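Benzoate transport porin BenP (Acinetobacter baumannii AB307-0294, PDB 5DL8) forms an outer-membrane beta-barrel of the OprD porin family that probably lets small solutes such as benzoate pass into the periplasm. Local coordinates at residues Pro240-Asn252 and Ala264-Lys276. Numbering follows the deposited sequence.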
# COMPACT_ATOMS: atom_id res chain seq x y z
N PRO A 240 -21.58 16.93 -16.99
CA PRO A 240 -20.82 17.58 -18.05
C PRO A 240 -19.48 18.27 -17.56
O PRO A 240 -18.48 18.14 -18.22
CB PRO A 240 -21.80 18.61 -18.61
CG PRO A 240 -23.21 18.18 -18.20
CD PRO A 240 -22.96 17.47 -16.86
N THR A 241 -19.48 18.98 -16.43
CA THR A 241 -18.40 19.86 -16.05
C THR A 241 -17.66 19.44 -14.74
O THR A 241 -16.72 20.14 -14.32
CB THR A 241 -18.91 21.24 -15.76
OG1 THR A 241 -19.55 21.22 -14.50
CG2 THR A 241 -19.92 21.77 -16.83
N PHE A 242 -18.06 18.35 -14.08
CA PHE A 242 -17.31 17.81 -12.96
C PHE A 242 -17.55 16.34 -12.78
O PHE A 242 -18.49 15.82 -13.35
CB PHE A 242 -17.61 18.56 -11.66
CG PHE A 242 -18.97 18.40 -11.17
CD1 PHE A 242 -19.98 19.26 -11.61
CD2 PHE A 242 -19.27 17.41 -10.28
CE1 PHE A 242 -21.29 19.10 -11.19
CE2 PHE A 242 -20.54 17.26 -9.83
CZ PHE A 242 -21.56 18.11 -10.25
N ALA A 243 -16.73 15.67 -11.98
CA ALA A 243 -17.04 14.28 -11.56
C ALA A 243 -16.92 14.16 -10.05
O ALA A 243 -15.92 14.59 -9.50
CB ALA A 243 -16.09 13.24 -12.21
N LEU A 244 -17.94 13.60 -9.38
CA LEU A 244 -17.85 13.49 -7.92
C LEU A 244 -17.74 12.03 -7.57
O LEU A 244 -18.52 11.22 -8.02
CB LEU A 244 -19.04 14.14 -7.23
CG LEU A 244 -19.13 13.83 -5.74
CD1 LEU A 244 -18.00 14.62 -4.99
CD2 LEU A 244 -20.50 14.06 -5.14
N THR A 245 -16.74 11.75 -6.76
CA THR A 245 -16.44 10.42 -6.25
C THR A 245 -16.79 10.35 -4.76
O THR A 245 -16.28 11.15 -3.94
CB THR A 245 -14.96 9.95 -6.53
OG1 THR A 245 -14.90 9.70 -7.93
CG2 THR A 245 -14.63 8.56 -5.80
N SER A 246 -17.69 9.43 -4.43
CA SER A 246 -18.12 9.15 -3.04
C SER A 246 -17.76 7.74 -2.64
O SER A 246 -18.25 6.75 -3.28
CB SER A 246 -19.63 9.21 -2.92
OG SER A 246 -19.97 10.47 -3.48
N LYS A 247 -17.03 7.67 -1.56
CA LYS A 247 -16.67 6.43 -1.03
C LYS A 247 -17.11 6.25 0.41
O LYS A 247 -16.92 7.16 1.20
CB LYS A 247 -15.18 6.31 -1.02
CG LYS A 247 -14.63 6.10 -2.34
CD LYS A 247 -13.11 5.84 -2.22
CE LYS A 247 -12.32 6.24 -3.48
NZ LYS A 247 -10.89 5.83 -3.35
N PHE A 248 -17.63 5.04 0.73
CA PHE A 248 -17.89 4.66 2.11
C PHE A 248 -17.13 3.45 2.39
O PHE A 248 -17.30 2.51 1.67
CB PHE A 248 -19.36 4.36 2.30
CG PHE A 248 -19.75 3.77 3.65
CD1 PHE A 248 -19.91 4.59 4.76
CD2 PHE A 248 -20.06 2.40 3.77
CE1 PHE A 248 -20.28 4.00 6.03
CE2 PHE A 248 -20.47 1.81 5.03
CZ PHE A 248 -20.60 2.61 6.16
N LYS A 249 -16.38 3.46 3.48
CA LYS A 249 -15.59 2.34 3.84
C LYS A 249 -15.85 1.88 5.28
O LYS A 249 -15.84 2.68 6.22
CB LYS A 249 -14.10 2.72 3.68
CG LYS A 249 -13.85 3.09 2.21
CD LYS A 249 -12.51 3.68 1.92
CE LYS A 249 -12.09 3.62 0.50
NZ LYS A 249 -11.53 2.33 0.16
N TYR A 250 -15.99 0.56 5.48
CA TYR A 250 -16.19 -0.03 6.83
C TYR A 250 -15.23 -1.17 7.04
O TYR A 250 -15.16 -2.13 6.27
CB TYR A 250 -17.61 -0.49 7.05
CG TYR A 250 -17.83 -1.24 8.39
CD1 TYR A 250 -18.02 -0.55 9.55
CD2 TYR A 250 -17.87 -2.62 8.46
CE1 TYR A 250 -18.23 -1.21 10.78
CE2 TYR A 250 -18.12 -3.27 9.62
CZ TYR A 250 -18.27 -2.55 10.79
OH TYR A 250 -18.43 -3.18 12.00
N PHE A 251 -14.45 -1.01 8.08
CA PHE A 251 -13.56 -2.09 8.56
C PHE A 251 -14.00 -2.60 9.97
O PHE A 251 -14.26 -1.80 10.90
CB PHE A 251 -12.05 -1.65 8.67
CG PHE A 251 -11.35 -1.34 7.39
CD1 PHE A 251 -11.46 -0.12 6.82
CD2 PHE A 251 -10.52 -2.22 6.83
CE1 PHE A 251 -10.81 0.18 5.62
CE2 PHE A 251 -9.84 -1.97 5.67
CZ PHE A 251 -9.97 -0.77 5.04
N ASN A 252 -13.86 -3.90 10.15
CA ASN A 252 -14.06 -4.50 11.49
C ASN A 252 -12.90 -5.44 11.74
O ASN A 252 -12.75 -6.35 10.97
CB ASN A 252 -15.34 -5.32 11.51
CG ASN A 252 -15.84 -5.72 12.94
OD1 ASN A 252 -15.30 -6.64 13.62
ND2 ASN A 252 -16.91 -5.10 13.35
N ALA A 264 -11.81 -3.33 17.21
CA ALA A 264 -11.94 -2.04 16.54
C ALA A 264 -12.74 -2.01 15.26
O ALA A 264 -12.62 -2.90 14.40
CB ALA A 264 -10.53 -1.46 16.25
N GLU A 265 -13.47 -0.93 15.12
CA GLU A 265 -14.16 -0.61 13.82
C GLU A 265 -13.54 0.69 13.26
O GLU A 265 -13.20 1.63 14.06
CB GLU A 265 -15.64 -0.32 13.99
CG GLU A 265 -16.41 -1.51 14.45
CD GLU A 265 -17.90 -1.13 14.66
OE1 GLU A 265 -18.17 -0.40 15.66
OE2 GLU A 265 -18.75 -1.47 13.77
N ASN A 266 -13.46 0.78 11.95
CA ASN A 266 -13.00 2.04 11.25
C ASN A 266 -14.01 2.41 10.19
O ASN A 266 -14.27 1.68 9.22
CB ASN A 266 -11.57 1.92 10.78
CG ASN A 266 -11.11 3.05 9.83
OD1 ASN A 266 -11.88 3.82 9.35
ND2 ASN A 266 -9.85 3.06 9.51
N ILE A 267 -14.70 3.49 10.44
CA ILE A 267 -15.72 3.91 9.53
C ILE A 267 -15.22 5.19 8.85
O ILE A 267 -14.85 6.11 9.55
CB ILE A 267 -17.08 4.19 10.30
CG1 ILE A 267 -17.40 2.93 11.10
CG2 ILE A 267 -18.18 4.44 9.34
CD1 ILE A 267 -18.75 2.88 11.83
N GLY A 268 -15.43 5.27 7.54
CA GLY A 268 -14.94 6.35 6.72
C GLY A 268 -15.83 6.79 5.57
O GLY A 268 -16.62 6.01 5.05
N LEU A 269 -15.77 8.07 5.27
CA LEU A 269 -16.46 8.69 4.16
C LEU A 269 -15.48 9.64 3.45
O LEU A 269 -14.82 10.48 4.09
CB LEU A 269 -17.69 9.42 4.71
CG LEU A 269 -18.52 10.10 3.59
CD1 LEU A 269 -19.19 9.17 2.57
CD2 LEU A 269 -19.61 11.07 4.14
N LEU A 270 -15.32 9.48 2.14
CA LEU A 270 -14.59 10.39 1.35
C LEU A 270 -15.36 10.90 0.19
O LEU A 270 -15.98 10.10 -0.57
CB LEU A 270 -13.37 9.67 0.80
CG LEU A 270 -12.32 10.48 0.01
CD1 LEU A 270 -11.74 11.64 0.80
CD2 LEU A 270 -11.20 9.55 -0.44
N GLU A 271 -15.26 12.21 -0.03
CA GLU A 271 -15.90 12.83 -1.20
C GLU A 271 -14.83 13.62 -1.90
O GLU A 271 -14.35 14.60 -1.34
CB GLU A 271 -16.97 13.86 -0.85
CG GLU A 271 -18.09 13.39 -0.01
CD GLU A 271 -18.98 12.45 -0.76
OE1 GLU A 271 -19.19 12.64 -1.95
OE2 GLU A 271 -19.39 11.46 -0.16
N THR A 272 -14.67 13.35 -3.17
CA THR A 272 -13.62 13.90 -4.00
C THR A 272 -14.19 14.53 -5.31
O THR A 272 -14.82 13.85 -6.06
CB THR A 272 -12.65 12.69 -4.25
OG1 THR A 272 -11.73 12.59 -3.15
CG2 THR A 272 -11.92 12.69 -5.53
N VAL A 273 -13.91 15.77 -5.63
CA VAL A 273 -14.46 16.29 -6.87
C VAL A 273 -13.31 16.70 -7.84
O VAL A 273 -12.30 17.25 -7.36
CB VAL A 273 -15.52 17.32 -6.52
CG1 VAL A 273 -14.93 18.44 -5.70
CG2 VAL A 273 -16.24 17.82 -7.76
N LYS A 274 -13.38 16.24 -9.12
CA LYS A 274 -12.51 16.72 -10.25
C LYS A 274 -13.28 17.67 -11.16
O LYS A 274 -14.33 17.27 -11.79
CB LYS A 274 -12.10 15.59 -11.18
CG LYS A 274 -10.87 14.81 -10.72
CD LYS A 274 -11.18 13.32 -10.58
CE LYS A 274 -9.95 12.46 -10.44
NZ LYS A 274 -10.06 11.35 -11.43
N VAL A 275 -12.81 18.91 -11.19
CA VAL A 275 -13.26 19.89 -12.16
C VAL A 275 -12.08 20.45 -13.00
O VAL A 275 -11.19 21.11 -12.39
CB VAL A 275 -13.81 21.13 -11.48
CG1 VAL A 275 -14.63 21.90 -12.46
CG2 VAL A 275 -14.54 20.83 -10.22
N LYS A 276 -12.17 20.34 -14.35
CA LYS A 276 -11.02 20.67 -15.30
C LYS A 276 -9.73 20.10 -14.66
O LYS A 276 -9.69 18.87 -14.45
CB LYS A 276 -10.90 22.18 -15.66
CG LYS A 276 -12.18 22.72 -16.24
CD LYS A 276 -12.09 23.55 -17.49
CE LYS A 276 -13.51 23.64 -18.12
NZ LYS A 276 -13.54 24.70 -19.17
O HOH W 1 -13.00 3.35 6.81
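Strands 243-252 and 264-275 run antiparallel as the two arms of a beta hairpin, 166° between their directions and 4.6 Å apart at closest, joined by paired backbone hydrogen bonds at A243-K274, T245-T272, K247-L270, K249-G268 and F251-N266. L244, S246, F248, Y250 and N252 lie on one face with V273, E271, L269, I267 and E265. There Y250 OH donates a very short hydrogen bond to E265 OE2 at 2.5 Å. The carboxylate oxygen sits at the ring's edge, in its plane, while the carboxylate itself stands nearly perpendicular to the ring (87°). With CG anti to the backbone N (chi1 174°), the ring of Y250 extends along the sheet to E265. N252 ND2 also donates to Y250 OH at 2.8 Å, within its own amide plane, so the phenol oxygen is gripped from both strands. I267 CG1 packs against the ring edge at CD1, and I267 CG2 lies 3.9 Å from CE1 of F248. Farther along, S246 OG donates to the syn side of E271 OE1 at 2.8 Å; a bend at chi2 turns the carboxylate across to the serine hydroxyl. L244 CD1 rests 4.0 Å from V273 CB, and V273 CG2 approaches the F242 ring obliquely. On the other face, water 1 bridges K249 O and N266 OD1, at the edge of the F251 ring; K249 NZ bonds to Y230 and the Y304 backbone. Strands 226-238 and 278-288 flank the hairpin as its neighbours in the barrel wall. Bound C8E detergent touches S246, F248 and L269, consistent with their face being the lipid-facing exterior. The chemistry implies an outer face where apolar groups surround two carboxylates, each held by a hydroxyl from the facing strand, and an opposite face, bearing lysines and threonines, that probably lines the barrel interior.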